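Local coordinates for periplasmic binding protein (Thermotoga lettingae TMO, PDB 4RY8) that binds 5-methylthioribose and probably serves as the solute-binding component of a sugar transporter, at residues Asn15-Leu20 and Ile68-Asp73; Gln38-Glu43 and Val258-Val263; Glu91-Gly96 and Asp108-Glu113; Ala265-Val270 and Glu318-Leu323. All blocks are in the same frame, centred on the assembly; numbering follows the deposited sequence.

Interaction 1 of 4, residues Asn15-Leu20 and Ile68-Asp73; sequences NVRIAL and ITQRVD
The start of strand 17-22 and the turn after helix 57-69 run at about 100° to each other, with the CA atoms of Arg17 and Val72 5.2 Å apart. Arg71 leaves the helix with a positive phi and closes it in a Schellman motif. Just beyond, the chain reaches the strand through Asp73. The backbone N of Arg17 gives a nearly straight hydrogen bond of 2.9 Å to Asp73 OD1, meeting it from above the carboxylate plane. In return, Asp73 N makes a weak bond to the carbonyl O of Arg17. The side chain of Arg17 bends at chi3 (-56°), which brings its guanidinium over to the helix end. There NH2 points almost straight at the carbonyl O of Gln70, 2.7 Å away. That oxygen lies in the guanidinium plane, while the donor stands above the carbonyl plane. Val72 lies over one face of the group, its CG1 3.9 Å from NH1 of Arg17. The amide of Gln70 is turned nearly coplanar with the guanidinium. An alanine in place of Arg17 would probably leave the helix end less firmly held, since the bond to Gln70 O and the cover on Val72 would go, although the backbone bonds could remain. Deeper in, Ala19 CB meets Val72 CG2 at 4.3 Å. Ala19 also pairs through its backbone with Ala74 and Ile76 of the neighbouring strand 74-78. The turn thus leads from helix 57-69 into strand 74-78 beside strand 17-22, as in the parallel alpha/beta sheet of a Rossmann-like periplasmic binding protein domain.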
loop_
_atom_site.group_PDB
_atom_site.type_symbol
_atom_site.label_atom_id
_atom_site.label_comp_id
_atom_site.label_asym_id
_atom_site.label_seq_id
_atom_site.Cartn_x
_atom_site.Cartn_y
_atom_site.Cartn_z
ATOM N N ASN C 15 7.462 37.538 15.680
ATOM C CA ASN C 15 8.364 37.935 14.589
ATOM C C ASN C 15 8.545 36.862 13.540
ATOM O O ASN C 15 8.791 37.185 12.382
ATOM C CB ASN C 15 9.754 38.310 15.110
ATOM C CG ASN C 15 9.764 39.603 15.893
ATOM O OD1 ASN C 15 10.725 39.891 16.605
ATOM N ND2 ASN C 15 8.693 40.385 15.780
ATOM N N VAL C 16 8.444 35.592 13.937
ATOM C CA VAL C 16 8.487 34.476 12.971
ATOM C C VAL C 16 7.217 34.470 12.120
ATOM O O VAL C 16 6.109 34.206 12.637
ATOM C CB VAL C 16 8.615 33.095 13.660
ATOM C CG1 VAL C 16 8.645 31.968 12.606
ATOM C CG2 VAL C 16 9.850 33.062 14.545
ATOM N N ARG C 17 7.377 34.757 10.824
ATOM C CA ARG C 17 6.245 34.810 9.902
ATOM C C ARG C 17 6.293 33.647 8.922
ATOM O O ARG C 17 7.285 33.437 8.250
ATOM C CB ARG C 17 6.220 36.152 9.159
ATOM C CG ARG C 17 5.849 37.326 10.074
ATOM C CD ARG C 17 5.864 38.666 9.364
ATOM N NE ARG C 17 7.171 38.891 8.740
ATOM C CZ ARG C 17 7.370 39.233 7.468
ATOM N NH1 ARG C 17 6.348 39.457 6.640
ATOM N NH2 ARG C 17 8.607 39.374 7.023
ATOM N N ILE C 18 5.198 32.896 8.856
ATOM C CA ILE C 18 5.080 31.726 7.989
ATOM C C ILE C 18 3.871 31.930 7.071
ATOM O O ILE C 18 2.749 32.140 7.548
ATOM C CB ILE C 18 4.901 30.444 8.829
ATOM C CG1 ILE C 18 6.163 30.174 9.661
ATOM C CG2 ILE C 18 4.548 29.236 7.973
ATOM C CD1 ILE C 18 5.888 29.271 10.838
ATOM N N ALA C 19 4.109 31.858 5.761
ATOM C CA ALA C 19 3.061 32.036 4.762
ATOM C C ALA C 19 2.545 30.706 4.240
ATOM O O ALA C 19 3.316 29.827 3.843
ATOM C CB ALA C 19 3.576 32.877 3.595
ATOM N N LEU C 20 1.233 30.581 4.207
ATOM C CA LEU C 20 0.578 29.403 3.704
ATOM C C LEU C 20 -0.045 29.815 2.401
ATOM O O LEU C 20 -0.948 30.658 2.375
ATOM C CB LEU C 20 -0.508 28.921 4.688
ATOM C CG LEU C 20 -1.424 27.831 4.136
ATOM C CD1 LEU C 20 -0.666 26.574 3.682
ATOM C CD2 LEU C 20 -2.470 27.419 5.145
ATOM N N ILE C 68 7.744 36.389 -0.862
ATOM C CA ILE C 68 9.204 36.513 -1.042
ATOM C C ILE C 68 9.646 37.947 -0.747
ATOM O O ILE C 68 10.530 38.185 0.098
ATOM C CB ILE C 68 9.672 36.063 -2.447
ATOM C CG1 ILE C 68 9.559 34.545 -2.555
ATOM C CG2 ILE C 68 11.122 36.455 -2.668
ATOM C CD1 ILE C 68 9.716 33.960 -3.947
ATOM N N THR C 69 8.991 38.893 -1.408
ATOM C CA THR C 69 9.229 40.325 -1.184
ATOM C C THR C 69 9.123 40.704 0.287
ATOM O O THR C 69 9.990 41.393 0.809
ATOM C CB THR C 69 8.230 41.155 -1.986
ATOM O OG1 THR C 69 8.388 40.824 -3.368
ATOM C CG2 THR C 69 8.472 42.657 -1.779
ATOM N N GLN C 70 8.070 40.237 0.954
ATOM C CA GLN C 70 7.921 40.462 2.403
ATOM C C GLN C 70 9.007 39.753 3.252
ATOM O O GLN C 70 9.081 39.974 4.475
ATOM C CB GLN C 70 6.526 40.014 2.856
ATOM C CG GLN C 70 5.368 40.786 2.206
ATOM C CD GLN C 70 4.018 40.171 2.533
ATOM O OE1 GLN C 70 3.838 39.611 3.621
ATOM N NE2 GLN C 70 3.064 40.250 1.594
ATOM N N ARG C 71 9.825 38.900 2.615
ATOM C CA ARG C 71 10.853 38.121 3.301
ATOM C C ARG C 71 10.267 37.451 4.557
ATOM O O ARG C 71 10.763 37.640 5.663
ATOM C CB ARG C 71 12.058 38.974 3.732
ATOM C CG ARG C 71 12.527 40.057 2.766
ATOM C CD ARG C 71 13.094 41.231 3.566
ATOM N NE ARG C 71 13.768 42.233 2.750
ATOM C CZ ARG C 71 14.307 43.355 3.230
ATOM N NH1 ARG C 71 14.258 43.620 4.534
ATOM N NH2 ARG C 71 14.905 44.215 2.406
ATOM N N VAL C 72 9.196 36.693 4.384
ATOM C CA VAL C 72 8.730 35.799 5.458
ATOM C C VAL C 72 9.846 34.787 5.766
ATOM O O VAL C 72 10.734 34.548 4.943
ATOM C CB VAL C 72 7.428 35.058 5.063
ATOM C CG1 VAL C 72 6.298 36.057 4.821
ATOM C CG2 VAL C 72 7.631 34.179 3.823
ATOM N N ASP C 73 9.803 34.235 6.969
ATOM C CA ASP C 73 10.734 33.221 7.373
ATOM C C ASP C 73 10.562 31.888 6.591
ATOM O O ASP C 73 11.536 31.183 6.282
ATOM C CB ASP C 73 10.598 33.016 8.894
ATOM C CG ASP C 73 10.945 34.259 9.670
ATOM O OD1 ASP C 73 10.067 35.130 9.892
ATOM O OD2 ASP C 73 12.128 34.389 10.021
#

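Interaction 2 of 4, residues Gln38-Glu43 and Val258-Val263; sequences QSMARE and VGRLAV
Two helices of the same alpha/beta domain, 28-44 and 255-270, pack against each other here. Their short segments cross at -42°, and the axes come within 8.0 Å. Arg260 carries the polar half of the contact. Its chain is extended at chi2 and bends at chi3 (64°), so that the guanidinium comes to lie beside helix 28-44. The group grips Glu43 end-on with two nitrogens, one to each oxygen. NH2 of Arg260 lies 2.6 Å from Glu43 OE1, which accepts through its syn lone pair. NH1 of Arg260 lies 2.8 Å from Glu43 OE2 and meets it from above the carboxylate plane. The two planes are turned 46° apart, so this salt bridge is not flat. NH1 also gives a hydrogen bond of 3.0 Å to Ser39 OG, which lies in the guanidinium plane. Tyr256 OH and the carbonyl O of Gly36 are further partners of that hydroxyl. Three bonds along the edge would thus fix the rotation of the guanidinium. Met40 comes over one face. Its chain bends at chi2 and chi3, setting SD 3.6 Å above the plane and toward the rim. The apolar half is made by the methionine stem. Met40 CB meets Val263 CB at 3.9 Å, and Val263 CG1 rests near the backbone N of Ala41, 3.8 Å away. Val263 also touches Ala37 and Leu44, and Trp316 packs on Met40. An apolar seam bordered by a salt bridge thus joins the first helix of the chain to helix 255-270, two of the helices flanking the parallel sheet of this periplasmic binding protein domain.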
loop_
_atom_site.group_PDB
_atom_site.type_symbol
_atom_site.label_atom_id
_atom_site.label_comp_id
_atom_site.label_asym_id
_atom_site.label_seq_id
_atom_site.Cartn_x
_atom_site.Cartn_y
_atom_site.Cartn_z
ATOM N N GLN C 38 -3.935 27.018 11.818
ATOM C CA GLN C 38 -4.133 28.155 12.738
ATOM C C GLN C 38 -3.964 27.784 14.192
ATOM O O GLN C 38 -3.365 28.552 14.948
ATOM C CB GLN C 38 -5.499 28.794 12.526
ATOM C CG GLN C 38 -5.632 29.421 11.149
ATOM C CD GLN C 38 -7.067 29.562 10.705
ATOM O OE1 GLN C 38 -7.962 28.895 11.223
ATOM N NE2 GLN C 38 -7.299 30.435 9.739
ATOM N N SER C 39 -4.465 26.614 14.597
ATOM C CA SER C 39 -4.266 26.205 15.982
ATOM C C SER C 39 -2.793 25.903 16.267
ATOM O O SER C 39 -2.364 26.146 17.384
ATOM C CB SER C 39 -5.154 25.026 16.399
ATOM O OG SER C 39 -4.811 23.827 15.722
ATOM N N MET C 40 -2.020 25.386 15.291
ATOM C CA MET C 40 -0.592 25.130 15.543
ATOM C C MET C 40 0.157 26.455 15.637
ATOM O O MET C 40 0.999 26.623 16.513
ATOM C CB MET C 40 0.081 24.213 14.500
ATOM C CG MET C 40 1.437 23.644 14.917
ATOM S SD MET C 40 1.389 22.260 16.101
ATOM C CE MET C 40 1.723 23.024 17.677
ATOM N N ALA C 41 -0.137 27.391 14.734
ATOM C CA ALA C 41 0.522 28.704 14.791
ATOM C C ALA C 41 0.213 29.367 16.129
ATOM O O ALA C 41 1.099 29.926 16.765
ATOM C CB ALA C 41 0.085 29.586 13.635
ATOM N N ARG C 42 -1.045 29.286 16.563
ATOM C CA ARG C 42 -1.436 29.817 17.890
ATOM C C ARG C 42 -0.565 29.242 18.993
ATOM O O ARG C 42 -0.159 29.956 19.925
ATOM C CB ARG C 42 -2.896 29.483 18.216
ATOM C CG ARG C 42 -3.696 30.593 18.901
ATOM C CD ARG C 42 -4.846 31.025 18.000
ATOM N NE ARG C 42 -5.700 29.874 17.702
ATOM C CZ ARG C 42 -6.395 29.684 16.578
ATOM N NH1 ARG C 42 -6.380 30.574 15.587
ATOM N NH2 ARG C 42 -7.107 28.575 16.447
ATOM N N GLU C 43 -0.316 27.942 18.907
ATOM C CA GLU C 43 0.456 27.234 19.910
ATOM C C GLU C 43 1.942 27.589 19.970
ATOM O O GLU C 43 2.534 27.582 21.059
ATOM C CB GLU C 43 0.243 25.725 19.762
ATOM C CG GLU C 43 -1.036 25.247 20.454
ATOM C CD GLU C 43 -1.406 23.826 20.071
ATOM O OE1 GLU C 43 -0.473 22.993 19.922
ATOM O OE2 GLU C 43 -2.622 23.548 19.895
ATOM N N VAL C 258 -3.024 17.214 9.740
ATOM C CA VAL C 258 -2.120 17.417 8.608
ATOM C C VAL C 258 -1.749 18.899 8.597
ATOM O O VAL C 258 -0.596 19.264 8.353
ATOM C CB VAL C 258 -2.723 16.978 7.273
ATOM C CG1 VAL C 258 -1.809 17.382 6.118
ATOM C CG2 VAL C 258 -2.954 15.479 7.268
ATOM N N GLY C 259 -2.726 19.756 8.863
ATOM C CA GLY C 259 -2.501 21.189 8.863
ATOM C C GLY C 259 -1.604 21.661 9.989
ATOM O O GLY C 259 -0.740 22.480 9.764
ATOM N N ARG C 260 -1.833 21.172 11.206
ATOM C CA ARG C 260 -0.889 21.376 12.276
ATOM C C ARG C 260 0.512 20.954 11.872
ATOM O O ARG C 260 1.451 21.732 12.011
ATOM C CB ARG C 260 -1.340 20.644 13.558
ATOM C CG ARG C 260 -2.561 21.289 14.206
ATOM C CD ARG C 260 -3.154 20.459 15.326
ATOM N NE ARG C 260 -2.223 20.335 16.427
ATOM C CZ ARG C 260 -2.022 21.248 17.370
ATOM N NH1 ARG C 260 -2.697 22.399 17.378
ATOM N NH2 ARG C 260 -1.139 20.998 18.340
ATOM N N LEU C 261 0.662 19.743 11.341
ATOM C CA LEU C 261 1.960 19.249 10.901
ATOM C C LEU C 261 2.669 20.241 9.942
ATOM O O LEU C 261 3.883 20.486 10.034
ATOM C CB LEU C 261 1.815 17.864 10.225
ATOM C CG LEU C 261 3.077 17.341 9.518
ATOM C CD1 LEU C 261 4.272 17.294 10.466
ATOM C CD2 LEU C 261 2.854 15.963 8.905
ATOM N N ALA C 262 1.910 20.790 9.017
ATOM C CA ALA C 262 2.524 21.660 8.010
ATOM C C ALA C 262 3.130 22.887 8.654
ATOM O O ALA C 262 4.204 23.316 8.246
ATOM C CB ALA C 262 1.515 22.051 6.925
ATOM N N VAL C 263 2.470 23.422 9.693
ATOM C CA VAL C 263 2.986 24.603 10.360
ATOM C C VAL C 263 4.198 24.240 11.197
ATOM O O VAL C 263 5.198 24.979 11.181
ATOM C CB VAL C 263 1.899 25.311 11.188
ATOM C CG1 VAL C 263 2.486 26.339 12.156
ATOM C CG2 VAL C 263 0.906 25.950 10.229
#

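Interaction 3 of 4, residues Glu91-Gly96 and Asp108-Glu113; sequences EALDRG and DNRVPE
No salt bridge joins the two segments; the closest charge pair lies within 108-113. Arg110 grips Asp108 side-on: NE reaches OD1 at 3.1 Å and NH2 reaches OD2 at 2.9 Å, where both oxygens belong to Asp108. Both bonds are nearly straight, use syn lone pairs and lie in the guanidinium plane. The backbone N of Arg110 takes the anti lone pair of the same OD1, which makes an Asx turn. Asp108 OD2 has a second partner in Lys90, so positive charge on two sides would probably favour the ionised carboxylate. Across the contact, Asp94 OD1 stands at the guanidinium edge, 4.1 Å from Arg110 NH1, too far for a salt bridge.

Van der Waals contact of Leu93 does the joining. Leu93 approaches tip to tip with Arg110 and lies over one guanidinium face. Its CB is 3.6 Å above that plane, and its CD1 is 3.5 Å from Arg110 NH2. The same CD1 makes an apolar contact with Val111 CG2 at 4.0 Å. Leu93 and Val111 both also pack on Val99.

Backbone turns shape both ends. Gly96 ends helix 82-94 in a Schellman motif, and Asp108 to Val111 form a type I beta turn. The end of helix 82-94 is thus covered by an Asx-turn loop linking strands 98-102 and 113-115 of the parallel alpha/beta sheet.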
loop_
_atom_site.group_PDB
_atom_site.type_symbol
_atom_site.label_atom_id
_atom_site.label_comp_id
_atom_site.label_asym_id
_atom_site.label_seq_id
_atom_site.Cartn_x
_atom_site.Cartn_y
_atom_site.Cartn_z
ATOM N N GLU C 91 13.888 30.533 -6.203
ATOM C CA GLU C 91 14.190 31.895 -5.786
ATOM C C GLU C 91 14.068 32.061 -4.274
ATOM O O GLU C 91 14.988 32.573 -3.616
ATOM C CB GLU C 91 13.256 32.878 -6.458
ATOM C CG GLU C 91 13.546 34.310 -6.075
ATOM C CD GLU C 91 12.748 35.307 -6.885
ATOM O OE1 GLU C 91 12.138 34.913 -7.908
ATOM O OE2 GLU C 91 12.727 36.488 -6.483
ATOM N N ALA C 92 12.926 31.641 -3.741
ATOM C CA ALA C 92 12.684 31.699 -2.318
ATOM C C ALA C 92 13.818 31.047 -1.526
ATOM O O ALA C 92 14.370 31.667 -0.635
ATOM C CB ALA C 92 11.351 31.069 -1.982
ATOM N N LEU C 93 14.162 29.811 -1.879
ATOM C CA LEU C 93 15.278 29.089 -1.258
ATOM C C LEU C 93 16.591 29.850 -1.275
ATOM O O LEU C 93 17.286 29.917 -0.254
ATOM C CB LEU C 93 15.459 27.719 -1.922
ATOM C CG LEU C 93 14.317 26.733 -1.770
ATOM C CD1 LEU C 93 14.523 25.569 -2.724
ATOM C CD2 LEU C 93 14.190 26.284 -0.320
ATOM N N ASP C 94 16.922 30.460 -2.412
ATOM C CA ASP C 94 18.117 31.263 -2.521
ATOM C C ASP C 94 18.128 32.506 -1.616
ATOM O O ASP C 94 19.189 32.963 -1.206
ATOM C CB ASP C 94 18.313 31.761 -3.963
ATOM C CG ASP C 94 18.668 30.659 -4.915
ATOM O OD1 ASP C 94 19.024 29.540 -4.478
ATOM O OD2 ASP C 94 18.599 30.920 -6.125
ATOM N N ARG C 95 16.963 33.078 -1.375
ATOM C CA ARG C 95 16.827 34.243 -0.492
ATOM C C ARG C 95 16.835 33.845 0.989
ATOM O O ARG C 95 16.801 34.714 1.858
ATOM C CB ARG C 95 15.538 35.035 -0.805
ATOM C CG ARG C 95 15.499 35.711 -2.182
ATOM C CD ARG C 95 16.405 36.931 -2.244
ATOM N NE ARG C 95 17.783 36.572 -2.609
ATOM C CZ ARG C 95 18.892 37.177 -2.169
ATOM N NH1 ARG C 95 18.838 38.197 -1.308
ATOM N NH2 ARG C 95 20.080 36.743 -2.590
ATOM N N GLY C 96 16.871 32.548 1.289
ATOM C CA GLY C 96 16.984 32.118 2.671
ATOM C C GLY C 96 15.641 31.858 3.305
ATOM O O GLY C 96 15.546 31.691 4.524
ATOM N N ASP C 108 14.130 18.965 -5.007
ATOM C CA ASP C 108 15.146 19.738 -4.298
ATOM C C ASP C 108 15.174 19.215 -2.882
ATOM O O ASP C 108 14.145 19.231 -2.228
ATOM C CB ASP C 108 14.786 21.232 -4.295
ATOM C CG ASP C 108 15.914 22.099 -3.779
ATOM O OD1 ASP C 108 16.362 21.885 -2.629
ATOM O OD2 ASP C 108 16.346 23.000 -4.528
ATOM N N ASN C 109 16.340 18.764 -2.425
ATOM C CA ASN C 109 16.501 18.117 -1.108
ATOM C C ASN C 109 16.294 19.036 0.095
ATOM O O ASN C 109 16.156 18.548 1.227
ATOM C CB ASN C 109 17.874 17.398 -1.035
ATOM C CG ASN C 109 18.176 16.771 0.339
ATOM O OD1 ASN C 109 19.167 17.131 0.984
ATOM N ND2 ASN C 109 17.353 15.810 0.771
ATOM N N ARG C 110 16.231 20.348 -0.136
ATOM C CA ARG C 110 15.972 21.324 0.933
ATOM C C ARG C 110 14.499 21.416 1.362
ATOM O O ARG C 110 14.202 21.941 2.441
ATOM C CB ARG C 110 16.451 22.707 0.506
ATOM C CG ARG C 110 17.963 22.842 0.423
ATOM C CD ARG C 110 18.370 24.190 -0.166
ATOM N NE ARG C 110 17.982 24.291 -1.562
ATOM C CZ ARG C 110 18.255 25.318 -2.363
ATOM N NH1 ARG C 110 18.914 26.384 -1.914
ATOM N NH2 ARG C 110 17.844 25.274 -3.624
ATOM N N VAL C 111 13.603 20.884 0.526
ATOM C CA VAL C 111 12.151 21.017 0.701
ATOM C C VAL C 111 11.491 19.726 1.085
ATOM O O VAL C 111 11.238 18.881 0.233
ATOM C CB VAL C 111 11.506 21.433 -0.629
ATOM C CG1 VAL C 111 10.003 21.615 -0.482
ATOM C CG2 VAL C 111 12.194 22.692 -1.133
ATOM N N PRO C 112 11.149 19.584 2.364
ATOM C CA PRO C 112 10.356 18.465 2.735
ATOM C C PRO C 112 9.011 18.491 2.065
ATOM O O PRO C 112 8.426 19.577 1.852
ATOM C CB PRO C 112 10.203 18.596 4.262
ATOM C CG PRO C 112 11.124 19.667 4.674
ATOM C CD PRO C 112 11.434 20.487 3.485
ATOM N N GLU C 113 8.541 17.295 1.729
ATOM C CA GLU C 113 7.254 17.080 1.156
ATOM C C GLU C 113 6.342 16.300 2.127
ATOM O O GLU C 113 6.599 15.139 2.461
ATOM C CB GLU C 113 7.385 16.318 -0.147
ATOM C CG GLU C 113 8.165 17.018 -1.226
ATOM C CD GLU C 113 8.351 16.125 -2.441
ATOM O OE1 GLU C 113 7.498 15.222 -2.678
ATOM O OE2 GLU C 113 9.344 16.313 -3.191
#

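Interaction 4 of 4, residues Ala265-Val270 and Glu318-Leu323; sequences AAAALV and EWLKAL
Trp319 lays the outer rim of its indole against the backbone of helix 255-270. Its CH2 lies 3.6 Å from the carbonyl O of Ala267, which sits at the ring edge in the plane. CZ2 of the same ring comes 4.1 Å from Ala268 CA. The side chain takes the crowded position between backbone N and carbonyl carbon (chi1 63°), and this swings the six-membered ring toward the alanines. The indole NE1 is hydrogen-bonded to Glu273 OE2, and Phe10 meets the ring with the planes at about 55°. Leu320 makes the second contact. Its CD1 is 4.2 Å from Ala267 CB and as far from the backbone N of Ala268. Leu44 of helix 28-44 touches both Ala267 and Leu320. An alanine in place of Trp319 would probably loosen the C-terminal helix, because the rim contact with Ala267 and Ala268 and the bond to Glu273 would both go. No hydrogen bond crosses between the segments. The short segments 265-270 and 318-323 cross steeply, at 120°, with their axes 10.8 Å apart at the closest. Large side chains of helix 318-326 span that gap to the small alanines. The C-terminal helix is thereby packed onto the outer side of helix 255-270, which flanks the parallel sheet of the alpha/beta domain.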
loop_
_atom_site.group_PDB
_atom_site.type_symbol
_atom_site.label_atom_id
_atom_site.label_comp_id
_atom_site.label_asym_id
_atom_site.label_seq_id
_atom_site.Cartn_x
_atom_site.Cartn_y
_atom_site.Cartn_z
ATOM N N ALA C 265 6.291 21.842 10.731
ATOM C CA ALA C 265 7.423 21.613 9.842
ATOM C C ALA C 265 8.077 22.920 9.467
ATOM O O ALA C 265 9.307 23.050 9.490
ATOM C CB ALA C 265 6.996 20.856 8.578
ATOM N N ALA C 266 7.237 23.862 9.053
ATOM C CA ALA C 266 7.691 25.171 8.675
ATOM C C ALA C 266 8.466 25.781 9.824
ATOM O O ALA C 266 9.563 26.283 9.645
ATOM C CB ALA C 266 6.516 26.041 8.321
ATOM N N ALA C 267 7.898 25.713 11.022
ATOM C CA ALA C 267 8.522 26.344 12.180
ATOM C C ALA C 267 9.829 25.643 12.547
ATOM O O ALA C 267 10.785 26.289 12.955
ATOM C CB ALA C 267 7.561 26.353 13.365
ATOM N N ALA C 268 9.870 24.322 12.376
ATOM C CA ALA C 268 11.094 23.555 12.589
ATOM C C ALA C 268 12.219 24.023 11.664
ATOM O O ALA C 268 13.356 24.229 12.105
ATOM C CB ALA C 268 10.829 22.062 12.413
ATOM N N LEU C 269 11.919 24.196 10.379
ATOM C CA LEU C 269 12.954 24.658 9.436
ATOM C C LEU C 269 13.502 26.009 9.839
ATOM O O LEU C 269 14.700 26.208 9.822
ATOM C CB LEU C 269 12.414 24.745 8.009
ATOM C CG LEU C 269 12.021 23.419 7.389
ATOM C CD1 LEU C 269 11.157 23.661 6.160
ATOM C CD2 LEU C 269 13.251 22.563 7.083
ATOM N N VAL C 270 12.623 26.935 10.217
ATOM C CA VAL C 270 13.056 28.279 10.628
ATOM C C VAL C 270 14.006 28.179 11.839
ATOM O O VAL C 270 15.002 28.883 11.896
ATOM C CB VAL C 270 11.851 29.214 10.920
ATOM C CG1 VAL C 270 12.311 30.492 11.611
ATOM C CG2 VAL C 270 11.106 29.547 9.623
ATOM N N GLU C 318 12.853 18.904 20.503
ATOM C CA GLU C 318 12.674 19.178 21.921
ATOM C C GLU C 318 12.259 20.612 22.173
ATOM O O GLU C 318 11.319 20.875 22.936
ATOM C CB GLU C 318 13.960 18.880 22.698
ATOM C CG GLU C 318 14.350 17.416 22.720
ATOM C CD GLU C 318 13.221 16.521 23.181
ATOM O OE1 GLU C 318 13.152 15.380 22.685
ATOM O OE2 GLU C 318 12.404 16.961 24.026
ATOM N N TRP C 319 12.979 21.538 21.546
ATOM C CA TRP C 319 12.724 22.964 21.739
ATOM C C TRP C 319 11.317 23.399 21.322
ATOM O O TRP C 319 10.717 24.270 21.936
ATOM C CB TRP C 319 13.800 23.796 21.024
ATOM C CG TRP C 319 13.840 23.649 19.525
ATOM C CD1 TRP C 319 14.646 22.813 18.796
ATOM C CD2 TRP C 319 13.059 24.383 18.578
ATOM N NE1 TRP C 319 14.392 22.970 17.455
ATOM C CE2 TRP C 319 13.426 23.927 17.292
ATOM C CE3 TRP C 319 12.079 25.369 18.686
ATOM C CZ2 TRP C 319 12.868 24.445 16.129
ATOM C CZ3 TRP C 319 11.502 25.863 17.507
ATOM C CH2 TRP C 319 11.906 25.389 16.253
ATOM N N LEU C 320 10.785 22.785 20.284
ATOM C CA LEU C 320 9.474 23.155 19.799
ATOM C C LEU C 320 8.350 22.698 20.715
ATOM O O LEU C 320 7.387 23.439 20.916
ATOM C CB LEU C 320 9.243 22.593 18.392
ATOM C CG LEU C 320 8.031 23.158 17.645
ATOM C CD1 LEU C 320 8.388 23.366 16.179
ATOM C CD2 LEU C 320 6.809 22.252 17.771
ATOM N N LYS C 321 8.431 21.474 21.236
ATOM C CA LYS C 321 7.370 20.981 22.123
ATOM C C LYS C 321 7.495 21.689 23.459
ATOM O O LYS C 321 6.485 22.008 24.070
ATOM C CB LYS C 321 7.395 19.457 22.297
ATOM C CG LYS C 321 8.343 18.956 23.373
ATOM C CD LYS C 321 8.364 17.433 23.483
ATOM C CE LYS C 321 8.736 16.784 22.159
ATOM N NZ LYS C 321 9.274 15.409 22.302
ATOM N N ALA C 322 8.730 21.953 23.892
ATOM C CA ALA C 322 8.972 22.760 25.097
ATOM C C ALA C 322 8.355 24.152 24.945
ATOM O O ALA C 322 7.718 24.654 25.853
ATOM C CB ALA C 322 10.461 22.880 25.380
ATOM N N LEU C 323 8.537 24.756 23.777
ATOM C CA LEU C 323 7.948 26.059 23.465
ATOM C C LEU C 323 6.414 26.072 23.565
ATOM O O LEU C 323 5.846 26.988 24.146
ATOM C CB LEU C 323 8.387 26.487 22.064
ATOM C CG LEU C 323 7.834 27.772 21.487
ATOM C CD1 LEU C 323 7.958 28.937 22.455
ATOM C CD2 LEU C 323 8.572 28.058 20.192
#

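All four contacts lie in the domain built on the parallel sheet that includes strand 17-22. Interactions 2 and 4 share helix 255-270, and their centres are 11 Å apart. Interaction 1 touches that helix from the sheet side, where Ile18 meets Ala266 and Asp73 meets Val270. It also touches interaction 3, through Ile68 and Ala92. Interactions 2 and 3 lie farthest apart, with centres 20 Å from each other. Along the chain, interaction 3 is nested inside the loop closed by interaction 2, while interactions 1 and 2 alternate. Late helices 255-270 and 318-326 therefore return to the N-terminal part, so this domain is assembled from distant parts of the sequence.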